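Local coordinates for putative lipoprotein (Bacteroides fragilis, PDB 3QNK) that belongs to the SusD family and probably binds glycans at the outer membrane for uptake through a SusC-type transporter, at residues K461-G472 with K485-Y496. Sequence-based numbering, arbitrary orientation.
Sequences KIGPETQTTLHG and KTDIRTWNDRLY. With PO4 (phosphate ion), chain G.
R489 reaches across to Q467, its NH1 donating to OE1 at 3.2 Å with the oxygen in the guanidinium plane although the amide is turned 55° from it. Another edge of the same group serves D487 in a salt bridge, NE to OD2 at 2.8 Å, Y63 OH bonds the other carboxylate oxygen, OD1, and S46 O takes a bond from R489 NH2. Planar and rich in N-H groups, arginine can bind in several directions while L470 CD1 lies over the centre of one face, 3.5 Å from CZ. The Q467 amide nitrogen turns to N62 and to a water that bridges it to T490 O. Between the backbones, L470 N donates to D487 O (2.9 Å) and T486 N to L470 O; D487 N adds a weak bond to that same carbonyl. Farther along, Y496 OH accepts from G463 N at the start of helix 463-466. W491, its CG anti to the backbone N (chi1 -177°), sets one face of its indole against G463 and P464: G463 CA sits 3.5 Å from the six-membered ring centroid, an approach that glycine's missing side chain permits. NE1 donates to D493 OD1, which lies in the ring plane. K461 CG rides over one face of Y496, with NZ making an off-centre cation-pi contact, and W491 CZ2 meets the other. This is the open end of the antiparallel hairpin 469-475/480-488, with a classic bulge where T486 and D487 face L470, extended by CH-pi packing in this SusD-family protein.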
loop_
_atom_site.group_PDB
_atom_site.type_symbol
_atom_site.label_atom_id
_atom_site.label_comp_id
_atom_site.label_asym_id
_atom_site.label_seq_id
_atom_site.Cartn_x
_atom_site.Cartn_y
_atom_site.Cartn_z
ATOM N N LYS B 461 -11.832 -28.666 -1.048
ATOM C CA LYS B 461 -12.960 -28.346 -1.905
ATOM C C LYS B 461 -14.286 -28.686 -1.176
ATOM O O LYS B 461 -15.049 -29.511 -1.653
ATOM C CB LYS B 461 -12.850 -29.005 -3.304
ATOM C CG LYS B 461 -11.730 -28.407 -4.138
ATOM C CD LYS B 461 -11.925 -28.627 -5.642
ATOM C CE LYS B 461 -10.796 -28.100 -6.534
ATOM N NZ LYS B 461 -10.524 -26.633 -6.380
ATOM N N ILE B 462 -14.518 -28.053 0.008
ATOM C CA ILE B 462 -15.716 -28.244 0.843
ATOM C C ILE B 462 -16.441 -26.886 1.119
ATOM O O ILE B 462 -17.121 -26.732 2.150
ATOM C CB ILE B 462 -15.419 -29.013 2.154
ATOM C CG1 ILE B 462 -14.406 -28.281 3.050
ATOM C CG2 ILE B 462 -15.011 -30.453 1.866
ATOM C CD1 ILE B 462 -14.410 -28.677 4.503
ATOM N N GLY B 463 -16.318 -25.951 0.167
ATOM C CA GLY B 463 -16.946 -24.642 0.228
ATOM C C GLY B 463 -18.459 -24.668 0.329
ATOM O O GLY B 463 -19.040 -23.997 1.204
ATOM N N PRO B 464 -19.150 -25.477 -0.523
ATOM C CA PRO B 464 -20.633 -25.529 -0.440
ATOM C C PRO B 464 -21.156 -25.979 0.930
ATOM O O PRO B 464 -22.168 -25.484 1.392
ATOM C CB PRO B 464 -20.997 -26.547 -1.511
ATOM C CG PRO B 464 -19.834 -26.556 -2.447
ATOM C CD PRO B 464 -18.645 -26.327 -1.631
ATOM N N GLU B 465 -20.458 -26.900 1.567
ATOM C CA GLU B 465 -20.778 -27.489 2.861
ATOM C C GLU B 465 -20.521 -26.523 4.015
ATOM O O GLU B 465 -21.189 -26.619 5.055
ATOM C CB GLU B 465 -19.906 -28.760 3.082
ATOM C CG GLU B 465 -20.131 -29.931 2.126
ATOM C CD GLU B 465 -19.249 -30.072 0.900
ATOM O OE1 GLU B 465 -19.047 -29.072 0.176
ATOM O OE2 GLU B 465 -18.835 -31.218 0.611
ATOM N N THR B 466 -19.539 -25.622 3.869
ATOM C CA THR B 466 -19.142 -24.750 4.968
ATOM C C THR B 466 -19.662 -23.315 4.838
ATOM O O THR B 466 -20.035 -22.718 5.849
ATOM C CB THR B 466 -17.616 -24.763 5.107
ATOM O OG1 THR B 466 -17.019 -24.269 3.912
ATOM C CG2 THR B 466 -17.068 -26.144 5.417
ATOM N N GLN B 467 -19.698 -22.743 3.612
ATOM C CA GLN B 467 -20.169 -21.368 3.433
ATOM C C GLN B 467 -21.686 -21.377 3.235
ATOM O O GLN B 467 -22.183 -21.245 2.107
ATOM C CB GLN B 467 -19.419 -20.673 2.282
ATOM C CG GLN B 467 -17.920 -20.448 2.535
ATOM C CD GLN B 467 -17.660 -19.446 3.639
ATOM O OE1 GLN B 467 -17.490 -19.814 4.807
ATOM N NE2 GLN B 467 -17.572 -18.169 3.300
ATOM N N THR B 468 -22.419 -21.579 4.353
ATOM C CA THR B 468 -23.883 -21.630 4.415
ATOM C C THR B 468 -24.402 -20.708 5.510
ATOM O O THR B 468 -23.801 -19.674 5.771
ATOM C CB THR B 468 -24.378 -23.067 4.669
ATOM O OG1 THR B 468 -23.640 -23.644 5.741
ATOM C CG2 THR B 468 -24.295 -23.934 3.460
ATOM N N THR B 469 -25.536 -21.085 6.148
ATOM C CA THR B 469 -26.088 -20.338 7.256
ATOM C C THR B 469 -25.333 -20.769 8.495
ATOM O O THR B 469 -25.319 -21.962 8.828
ATOM C CB THR B 469 -27.591 -20.517 7.358
ATOM O OG1 THR B 469 -28.181 -19.994 6.173
ATOM C CG2 THR B 469 -28.179 -19.796 8.563
ATOM N N LEU B 470 -24.674 -19.797 9.140
ATOM C CA LEU B 470 -23.879 -19.995 10.345
ATOM C C LEU B 470 -24.671 -19.478 11.528
ATOM O O LEU B 470 -25.546 -18.632 11.372
ATOM C CB LEU B 470 -22.497 -19.350 10.239
ATOM C CG LEU B 470 -21.642 -19.805 9.060
ATOM C CD1 LEU B 470 -20.432 -18.958 8.956
ATOM C CD2 LEU B 470 -21.221 -21.290 9.184
ATOM N N HIS B 471 -24.388 -20.031 12.708
ATOM C CA HIS B 471 -25.144 -19.766 13.908
ATOM C C HIS B 471 -24.279 -19.281 15.068
ATOM O O HIS B 471 -23.050 -19.266 14.995
ATOM C CB HIS B 471 -25.882 -21.057 14.303
ATOM C CG HIS B 471 -26.850 -21.510 13.259
ATOM N ND1 HIS B 471 -26.461 -22.347 12.223
ATOM C CD2 HIS B 471 -28.142 -21.150 13.066
ATOM C CE1 HIS B 471 -27.535 -22.502 11.464
ATOM N NE2 HIS B 471 -28.565 -21.790 11.926
ATOM N N GLY B 472 -24.965 -18.879 16.132
ATOM C CA GLY B 472 -24.372 -18.427 17.387
ATOM C C GLY B 472 -25.375 -18.526 18.513
ATOM O O GLY B 472 -26.410 -19.168 18.356
ATOM N N LYS B 485 -29.128 -17.262 13.997
ATOM C CA LYS B 485 -28.474 -17.239 12.679
ATOM C C LYS B 485 -27.487 -16.075 12.751
ATOM O O LYS B 485 -27.875 -14.999 13.208
ATOM C CB LYS B 485 -29.491 -17.066 11.537
ATOM C CG LYS B 485 -30.213 -18.335 11.133
ATOM C CD LYS B 485 -31.368 -18.017 10.201
ATOM C CE LYS B 485 -31.831 -19.164 9.307
ATOM N NZ LYS B 485 -32.845 -20.057 9.945
ATOM N N THR B 486 -26.213 -16.278 12.416
ATOM C CA THR B 486 -25.230 -15.186 12.548
ATOM C C THR B 486 -24.773 -14.653 11.199
ATOM O O THR B 486 -24.283 -13.525 11.133
ATOM C CB THR B 486 -24.028 -15.616 13.386
ATOM O OG1 THR B 486 -23.574 -16.878 12.903
ATOM C CG2 THR B 486 -24.349 -15.714 14.892
ATOM N N ASP B 487 -24.930 -15.445 10.120
ATOM C CA ASP B 487 -24.518 -15.070 8.770
ATOM C C ASP B 487 -25.159 -16.008 7.755
ATOM O O ASP B 487 -25.078 -17.235 7.903
ATOM C CB ASP B 487 -22.978 -15.088 8.619
ATOM C CG ASP B 487 -22.435 -14.042 7.662
ATOM O OD1 ASP B 487 -23.238 -13.181 7.196
ATOM O OD2 ASP B 487 -21.192 -14.079 7.372
ATOM N N ILE B 488 -25.821 -15.430 6.742
ATOM C CA ILE B 488 -26.436 -16.198 5.662
ATOM C C ILE B 488 -25.468 -16.109 4.469
ATOM O O ILE B 488 -25.554 -15.192 3.635
ATOM C CB ILE B 488 -27.892 -15.768 5.319
ATOM C CG1 ILE B 488 -28.739 -15.385 6.552
ATOM C CG2 ILE B 488 -28.566 -16.773 4.416
ATOM C CD1 ILE B 488 -29.003 -16.403 7.614
ATOM N N ARG B 489 -24.512 -17.022 4.441
ATOM C CA ARG B 489 -23.493 -17.088 3.384
ATOM C C ARG B 489 -23.947 -17.942 2.188
ATOM O O ARG B 489 -24.903 -18.741 2.283
ATOM C CB ARG B 489 -22.160 -17.639 3.938
ATOM C CG ARG B 489 -21.547 -16.713 4.950
ATOM C CD ARG B 489 -20.221 -17.173 5.462
ATOM N NE ARG B 489 -19.774 -16.289 6.540
ATOM C CZ ARG B 489 -18.677 -16.484 7.259
ATOM N NH1 ARG B 489 -17.895 -17.523 7.018
ATOM N NH2 ARG B 489 -18.377 -15.666 8.252
ATOM N N THR B 490 -23.192 -17.824 1.092
ATOM C CA THR B 490 -23.420 -18.648 -0.075
ATOM C C THR B 490 -22.078 -19.016 -0.659
ATOM O O THR B 490 -21.052 -18.534 -0.189
ATOM C CB THR B 490 -24.393 -18.034 -1.090
ATOM O OG1 THR B 490 -24.852 -19.099 -1.949
ATOM C CG2 THR B 490 -23.784 -16.856 -1.884
ATOM N N TRP B 491 -22.101 -19.889 -1.693
ATOM C CA TRP B 491 -20.910 -20.400 -2.360
ATOM C C TRP B 491 -21.052 -20.422 -3.886
ATOM O O TRP B 491 -22.160 -20.513 -4.434
ATOM C CB TRP B 491 -20.633 -21.832 -1.851
ATOM C CG TRP B 491 -19.383 -22.418 -2.438
ATOM C CD1 TRP B 491 -19.288 -23.213 -3.547
ATOM C CD2 TRP B 491 -18.036 -22.084 -2.067
ATOM N NE1 TRP B 491 -17.976 -23.404 -3.881
ATOM C CE2 TRP B 491 -17.181 -22.716 -2.992
ATOM C CE3 TRP B 491 -17.469 -21.288 -1.049
ATOM C CZ2 TRP B 491 -15.788 -22.594 -2.921
ATOM C CZ3 TRP B 491 -16.088 -21.222 -0.939
ATOM C CH2 TRP B 491 -15.264 -21.880 -1.861
ATOM N N ASN B 492 -19.915 -20.327 -4.560
ATOM C CA ASN B 492 -19.697 -20.533 -5.990
ATOM C C ASN B 492 -18.283 -21.092 -6.152
ATOM O O ASN B 492 -17.361 -20.591 -5.511
ATOM C CB ASN B 492 -19.907 -19.297 -6.820
ATOM C CG ASN B 492 -19.831 -19.608 -8.287
ATOM O OD1 ASN B 492 -18.750 -19.735 -8.856
ATOM N ND2 ASN B 492 -20.977 -19.845 -8.915
ATOM N N ASP B 493 -18.115 -22.116 -7.000
ATOM C CA ASP B 493 -16.826 -22.776 -7.170
ATOM C C ASP B 493 -15.691 -21.834 -7.621
ATOM O O ASP B 493 -14.536 -22.157 -7.354
ATOM C CB ASP B 493 -16.969 -23.969 -8.096
ATOM C CG ASP B 493 -17.702 -25.158 -7.469
ATOM O OD1 ASP B 493 -17.826 -25.201 -6.206
ATOM O OD2 ASP B 493 -18.064 -26.086 -8.216
ATOM N N ARG B 494 -15.996 -20.635 -8.172
ATOM C CA ARG B 494 -14.958 -19.670 -8.565
ATOM C C ARG B 494 -14.186 -19.176 -7.346
ATOM O O ARG B 494 -13.042 -18.735 -7.500
ATOM C CB ARG B 494 -15.557 -18.466 -9.336
ATOM C CG ARG B 494 -16.422 -17.539 -8.483
ATOM C CD ARG B 494 -16.972 -16.399 -9.265
ATOM N NE ARG B 494 -17.664 -15.492 -8.367
ATOM C CZ ARG B 494 -17.976 -14.234 -8.653
ATOM N NH1 ARG B 494 -17.621 -13.700 -9.816
ATOM N NH2 ARG B 494 -18.618 -13.490 -7.767
ATOM N N LEU B 495 -14.811 -19.247 -6.141
ATOM C CA LEU B 495 -14.249 -18.839 -4.847
ATOM C C LEU B 495 -13.124 -19.770 -4.376
ATOM O O LEU B 495 -12.518 -19.522 -3.321
ATOM C CB LEU B 495 -15.340 -18.742 -3.780
ATOM C CG LEU B 495 -16.471 -17.713 -3.990
ATOM C CD1 LEU B 495 -17.492 -17.854 -2.901
ATOM C CD2 LEU B 495 -15.949 -16.250 -4.020
ATOM N N TYR B 496 -12.795 -20.824 -5.182
ATOM C CA TYR B 496 -11.667 -21.737 -4.873
ATOM C C TYR B 496 -10.341 -21.052 -5.243
ATOM O O TYR B 496 -9.263 -21.541 -4.874
ATOM C CB TYR B 496 -11.817 -23.107 -5.528
ATOM C CG TYR B 496 -12.779 -24.021 -4.795
ATOM C CD1 TYR B 496 -12.702 -24.193 -3.415
ATOM C CD2 TYR B 496 -13.753 -24.735 -5.484
ATOM C CE1 TYR B 496 -13.601 -25.013 -2.737
ATOM C CE2 TYR B 496 -14.679 -25.541 -4.808
ATOM C CZ TYR B 496 -14.582 -25.697 -3.441
ATOM O OH TYR B 496 -15.485 -26.505 -2.798
HETATM P P PO4 G . -26.587 -11.301 6.843
HETATM O O1 PO4 G . -26.596 -12.273 5.450
HETATM O O2 PO4 G . -27.551 -9.859 6.613
HETATM O O3 PO4 G . -27.174 -12.318 7.893
HETATM O O4 PO4 G . -25.126 -11.067 7.565
HETATM O O HOH W 1 -18.285 -17.826 0.402
#